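Local coordinates for protein putative isomerase (PDB 2OQH) that probably dehydrates D-glucarate or a related sugar acid, as a member of the enolase superfamily with a TIM-barrel domain, at residues E45-T50 and V357-L362; D126-T131 and L345-G350. One frame throughout, in Å; residues are numbered along the deposited sequence.

Interaction 1. Residues E45-T50 and V357-L362; sequences EGWGET and VDEDKL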
loop_
_atom_site.group_PDB
_atom_site.type_symbol
_atom_site.label_atom_id
_atom_site.label_comp_id
_atom_site.label_asym_id
_atom_site.label_seq_id
_atom_site.Cartn_x
_atom_site.Cartn_y
_atom_site.Cartn_z
ATOM N N GLU A 45 -16.259 3.361 -18.988
ATOM C CA GLU A 45 -16.409 3.396 -17.533
ATOM C C GLU A 45 -15.089 3.105 -16.831
ATOM O O GLU A 45 -14.323 2.252 -17.270
ATOM C CB GLU A 45 -17.440 2.361 -17.068
ATOM C CG GLU A 45 -18.865 2.632 -17.530
ATOM C CD GLU A 45 -19.874 1.622 -17.006
ATOM O OE1 GLU A 45 -21.085 1.870 -17.182
ATOM O OE2 GLU A 45 -19.476 0.587 -16.425
ATOM N N GLY A 46 -14.834 3.814 -15.736
ATOM C CA GLY A 46 -13.614 3.590 -14.980
ATOM C C GLY A 46 -13.952 3.172 -13.559
ATOM O O GLY A 46 -14.917 3.678 -12.980
ATOM N N TRP A 47 -13.167 2.259 -12.991
ATOM C CA TRP A 47 -13.411 1.787 -11.634
ATOM C C TRP A 47 -12.249 2.056 -10.698
ATOM O O TRP A 47 -11.085 2.010 -11.099
ATOM C CB TRP A 47 -13.701 0.285 -11.626
ATOM C CG TRP A 47 -14.972 -0.069 -12.321
ATOM C CD1 TRP A 47 -15.151 -0.241 -13.657
ATOM C CD2 TRP A 47 -16.260 -0.239 -11.714
ATOM N NE1 TRP A 47 -16.473 -0.512 -13.926
ATOM C CE2 TRP A 47 -17.175 -0.517 -12.749
ATOM C CE3 TRP A 47 -16.728 -0.186 -10.391
ATOM C CZ2 TRP A 47 -18.541 -0.739 -12.506
ATOM C CZ3 TRP A 47 -18.091 -0.406 -10.146
ATOM C CH2 TRP A 47 -18.977 -0.679 -11.202
ATOM N N GLY A 48 -12.584 2.327 -9.442
ATOM C CA GLY A 48 -11.574 2.592 -8.436
ATOM C C GLY A 48 -12.019 1.997 -7.117
ATOM O O GLY A 48 -13.217 1.859 -6.864
ATOM N N GLU A 49 -11.056 1.638 -6.279
ATOM C CA GLU A 49 -11.348 1.051 -4.983
ATOM C C GLU A 49 -10.426 1.703 -3.968
ATOM O O GLU A 49 -9.245 1.924 -4.249
ATOM C CB GLU A 49 -11.086 -0.455 -5.014
ATOM C CG GLU A 49 -11.238 -1.152 -3.673
ATOM C CD GLU A 49 -10.293 -2.337 -3.526
ATOM O OE1 GLU A 49 -10.076 -3.064 -4.518
ATOM O OE2 GLU A 49 -9.773 -2.547 -2.408
ATOM N N THR A 50 -10.959 2.017 -2.794
ATOM C CA THR A 50 -10.140 2.644 -1.771
ATOM C C THR A 50 -10.559 2.123 -0.398
ATOM O O THR A 50 -11.483 1.325 -0.286
ATOM C CB THR A 50 -10.254 4.186 -1.850
ATOM O OG1 THR A 50 -9.207 4.782 -1.075
ATOM C CG2 THR A 50 -11.602 4.663 -1.335
ATOM N N VAL A 357 -15.152 -5.663 -13.751
ATOM C CA VAL A 357 -15.959 -5.713 -12.539
ATOM C C VAL A 357 -17.321 -6.386 -12.673
ATOM O O VAL A 357 -18.103 -6.054 -13.557
ATOM C CB VAL A 357 -16.197 -4.297 -11.976
ATOM C CG1 VAL A 357 -16.964 -4.383 -10.655
ATOM C CG2 VAL A 357 -14.867 -3.586 -11.786
ATOM N N ASP A 358 -17.595 -7.322 -11.768
ATOM C CA ASP A 358 -18.867 -8.043 -11.722
ATOM C C ASP A 358 -19.836 -7.176 -10.914
ATOM O O ASP A 358 -19.740 -7.102 -9.684
ATOM C CB ASP A 358 -18.667 -9.383 -11.010
ATOM C CG ASP A 358 -19.918 -10.239 -10.996
ATOM O OD1 ASP A 358 -21.013 -9.711 -10.713
ATOM O OD2 ASP A 358 -19.795 -11.458 -11.250
ATOM N N GLU A 359 -20.770 -6.519 -11.590
ATOM C CA GLU A 359 -21.713 -5.662 -10.884
ATOM C C GLU A 359 -22.660 -6.396 -9.948
ATOM O O GLU A 359 -23.047 -5.862 -8.906
ATOM C CB GLU A 359 -22.498 -4.813 -11.882
ATOM C CG GLU A 359 -21.723 -3.587 -12.340
ATOM C CD GLU A 359 -22.336 -2.931 -13.551
ATOM O OE1 GLU A 359 -23.579 -2.817 -13.577
ATOM O OE2 GLU A 359 -21.580 -2.527 -14.468
ATOM N N ASP A 360 -23.029 -7.623 -10.299
ATOM C CA ASP A 360 -23.928 -8.392 -9.446
ATOM C C ASP A 360 -23.272 -8.597 -8.083
ATOM O O ASP A 360 -23.900 -8.381 -7.049
ATOM C CB ASP A 360 -24.256 -9.746 -10.090
ATOM C CG ASP A 360 -24.945 -9.598 -11.432
ATOM O OD1 ASP A 360 -25.856 -8.743 -11.539
ATOM O OD2 ASP A 360 -24.585 -10.334 -12.378
ATOM N N LYS A 361 -22.004 -8.996 -8.085
ATOM C CA LYS A 361 -21.273 -9.211 -6.839
ATOM C C LYS A 361 -21.125 -7.897 -6.086
ATOM O O LYS A 361 -21.260 -7.850 -4.859
ATOM C CB LYS A 361 -19.887 -9.797 -7.118
ATOM C CG LYS A 361 -19.905 -11.233 -7.639
ATOM C CD LYS A 361 -18.500 -11.817 -7.648
ATOM C CE LYS A 361 -18.507 -13.309 -7.923
ATOM N NZ LYS A 361 -17.134 -13.901 -7.812
ATOM N N LEU A 362 -20.830 -6.832 -6.829
ATOM C CA LEU A 362 -20.683 -5.510 -6.233
ATOM C C LEU A 362 -21.975 -5.191 -5.492
ATOM O O LEU A 362 -21.962 -4.809 -4.320
ATOM C CB LEU A 362 -20.438 -4.454 -7.317
ATOM C CG LEU A 362 -20.494 -2.985 -6.875
ATOM C CD1 LEU A 362 -19.338 -2.689 -5.895
ATOM C CD2 LEU A 362 -20.411 -2.077 -8.104
#

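Interaction 2. Residues D126-T131 and L345-G350; sequences DEVPIT and LRVPSG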
loop_
_atom_site.group_PDB
_atom_site.type_symbol
_atom_site.label_atom_id
_atom_site.label_comp_id
_atom_site.label_asym_id
_atom_site.label_seq_id
_atom_site.Cartn_x
_atom_site.Cartn_y
_atom_site.Cartn_z
ATOM N N ASP A 126 7.693 -7.020 -15.172
ATOM C CA ASP A 126 6.356 -7.590 -15.356
ATOM C C ASP A 126 5.852 -8.381 -14.153
ATOM O O ASP A 126 4.660 -8.694 -14.063
ATOM C CB ASP A 126 6.337 -8.475 -16.607
ATOM C CG ASP A 126 7.269 -9.664 -16.493
ATOM O OD1 ASP A 126 8.411 -9.483 -16.010
ATOM O OD2 ASP A 126 6.865 -10.785 -16.897
ATOM N N GLU A 127 6.758 -8.698 -13.232
ATOM C CA GLU A 127 6.411 -9.441 -12.032
ATOM C C GLU A 127 6.709 -8.607 -10.794
ATOM O O GLU A 127 7.770 -7.988 -10.689
ATOM C CB GLU A 127 7.195 -10.750 -11.973
ATOM C CG GLU A 127 6.778 -11.767 -13.022
ATOM C CD GLU A 127 5.312 -12.137 -12.911
ATOM O OE1 GLU A 127 4.866 -12.450 -11.787
ATOM O OE2 GLU A 127 4.602 -12.122 -13.946
ATOM N N VAL A 128 5.768 -8.601 -9.858
ATOM C CA VAL A 128 5.910 -7.826 -8.633
ATOM C C VAL A 128 5.927 -8.668 -7.365
ATOM O O VAL A 128 4.882 -9.129 -6.909
ATOM C CB VAL A 128 4.760 -6.816 -8.486
ATOM C CG1 VAL A 128 4.931 -6.023 -7.205
ATOM C CG2 VAL A 128 4.724 -5.902 -9.689
ATOM N N PRO A 129 7.112 -8.857 -6.767
ATOM C CA PRO A 129 7.252 -9.643 -5.538
ATOM C C PRO A 129 6.497 -9.004 -4.368
ATOM O O PRO A 129 6.425 -7.772 -4.262
ATOM C CB PRO A 129 8.761 -9.644 -5.300
ATOM C CG PRO A 129 9.339 -9.440 -6.665
ATOM C CD PRO A 129 8.428 -8.402 -7.247
ATOM N N ILE A 130 5.929 -9.830 -3.495
ATOM C CA ILE A 130 5.218 -9.297 -2.339
ATOM C C ILE A 130 5.805 -9.845 -1.046
ATOM O O ILE A 130 6.597 -10.780 -1.063
ATOM C CB ILE A 130 3.699 -9.592 -2.395
ATOM C CG1 ILE A 130 3.439 -11.098 -2.366
ATOM C CG2 ILE A 130 3.113 -8.966 -3.649
ATOM C CD1 ILE A 130 1.981 -11.446 -2.226
ATOM N N THR A 131 5.402 -9.248 0.067
ATOM C CA THR A 131 5.902 -9.606 1.389
ATOM C C THR A 131 4.909 -10.377 2.253
ATOM O O THR A 131 3.700 -10.150 2.187
ATOM C CB THR A 131 6.291 -8.331 2.151
ATOM O OG1 THR A 131 7.127 -7.524 1.312
ATOM C CG2 THR A 131 7.021 -8.670 3.443
ATOM N N LEU A 345 3.163 -11.093 -8.011
ATOM C CA LEU A 345 1.911 -10.757 -8.678
ATOM C C LEU A 345 2.238 -10.330 -10.097
ATOM O O LEU A 345 3.198 -9.597 -10.325
ATOM C CB LEU A 345 1.201 -9.606 -7.962
ATOM C CG LEU A 345 0.469 -9.936 -6.661
ATOM C CD1 LEU A 345 0.131 -8.657 -5.918
ATOM C CD2 LEU A 345 -0.792 -10.712 -6.975
ATOM N N ARG A 346 1.453 -10.800 -11.057
ATOM C CA ARG A 346 1.691 -10.427 -12.442
ATOM C C ARG A 346 0.878 -9.177 -12.741
ATOM O O ARG A 346 -0.267 -9.050 -12.310
ATOM C CB ARG A 346 1.290 -11.563 -13.388
ATOM C CG ARG A 346 1.627 -11.289 -14.853
ATOM C CD ARG A 346 1.466 -12.543 -15.694
ATOM N NE ARG A 346 0.068 -12.951 -15.789
ATOM C CZ ARG A 346 -0.335 -14.159 -16.169
ATOM N NH1 ARG A 346 0.564 -15.084 -16.487
ATOM N NH2 ARG A 346 -1.635 -14.434 -16.233
ATOM N N VAL A 347 1.479 -8.246 -13.469
ATOM C CA VAL A 347 0.797 -7.008 -13.816
ATOM C C VAL A 347 -0.229 -7.249 -14.925
ATOM O O VAL A 347 0.126 -7.717 -16.010
ATOM C CB VAL A 347 1.803 -5.952 -14.310
ATOM C CG1 VAL A 347 1.108 -4.609 -14.447
ATOM C CG2 VAL A 347 2.979 -5.856 -13.346
ATOM N N PRO A 348 -1.515 -6.946 -14.663
ATOM C CA PRO A 348 -2.587 -7.130 -15.650
ATOM C C PRO A 348 -2.195 -6.551 -17.008
ATOM O O PRO A 348 -1.363 -5.642 -17.080
ATOM C CB PRO A 348 -3.766 -6.405 -15.006
ATOM C CG PRO A 348 -3.558 -6.713 -13.551
ATOM C CD PRO A 348 -2.067 -6.486 -13.374
ATOM N N SER A 349 -2.795 -7.061 -18.084
ATOM C CA SER A 349 -2.437 -6.606 -19.429
ATOM C C SER A 349 -3.449 -5.813 -20.260
ATOM O O SER A 349 -3.055 -5.066 -21.166
ATOM C CB SER A 349 -1.964 -7.811 -20.253
ATOM O OG SER A 349 -2.923 -8.860 -20.216
ATOM N N GLY A 350 -4.738 -5.960 -19.976
ATOM C CA GLY A 350 -5.737 -5.253 -20.765
ATOM C C GLY A 350 -5.732 -3.734 -20.687
ATOM O O GLY A 350 -4.906 -3.141 -19.980
#

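Interaction 1. Residues E45-T50 and V357-L362
Val357 sets its CG2 methyl over one face of the Trp47 indole, a CH-pi contact 3.6 Å from the centroid of the five-membered ring and 14° off its normal. The CG2 branch reaches the ring because it stands anti to the carbonyl carbon of Val357, while CG1 stays more distant. Leu362 adds a second apolar touch, its CD2 lying 3.5 Å from Trp47 CZ3 in an oblique approach at the far end of the indole. With CG anti to its own carbonyl carbon (chi1 -66°), Trp47 meets both residues tip to tip; Trp11 of strand 5-15 also meets its ring.

The polar part is peripheral. Glu359 OE2 sits at the indole edge, 4.0 Å from Trp47 CZ2, and 4.2 Å from Glu45 OE2. These like charges probably repel mildly, and the repulsion is probably eased by the salt bridge of Glu45 to Arg39 and a long, weak ion pair of Glu359 with Arg37. Asp358 is the N-cap of helix 359-368, its OD1 accepting from Lys361 N at 2.9 Å.

The C-terminal helix and the residues leading into it are thus joined to the N-terminal domain sheet mainly through apolar contact with one indole, acidic groups keeping to its margin.

Interaction 2. Residues D126-T131 and L345-G350
Residues 127-128 and 345-346 pair as antiparallel strands, Val128 and Leu345 forming a hydrogen-bonded pair with Val128 N to Leu345 O and Leu345 N to Val128 O both 2.8 Å. Beyond the non-hydrogen-bonded pair Glu127-Arg346, Val347 N donates to Asp126 O at 3.3 Å, extending the ladder past the end of strand 344-346.

On the face bearing Val128 and Leu345 the contacts are apolar. Ile130 CG2 meets Leu345 CD1 at 3.8 Å, the two side chains crossing at about a right angle, and Val128 CG2 lies 4.1 Å from Val347 CG2. Leu310 of helix 303-315 packs against both Val128 and Leu345.

Glu127 and Arg346 lie side by side on the other face. The glutamate chain bends at chi2 (-59°), bringing OE2 to 3.2 Å from Arg346 CG, whereas the guanidinium leads away: OE2 and Arg346 NE remain 5.0 Å apart. An alanine in place of Glu127 removes the carboxylate and would probably leave the CB-CG stem of Arg346 without the group packed beside it.

Backbone bonds and an apolar face turned to helix 303-315 therefore tie the late hairpin strand 344-346 to barrel strand 127-134, while the Glu127-Arg346 pair on the opposite face probably adds no more than a weak, long-range attraction.

Overall arrangement
Both contacts are partly buried and bring the end of the chain back onto earlier elements, but they join different parts of the enolase-superfamily fold. Interaction 2 lies nearer the centre of the chain and adds a strand to the sheet of the TIM barrel; interaction 1 is farther out, bridging the three-stranded sheet of the N-terminal domain and the C-terminal helix. Their centres are about 20 Å apart and they do not touch, yet strand 344-346 is the element before helix 359-368, and interaction 2 lies within the loop that interaction 1 closes. Helix 303-315 borders both contacts, with Ile304 at Val357 in interaction 1. Main-chain pairing dominates interaction 2, whereas interaction 1 relies on side chains around an aromatic ring.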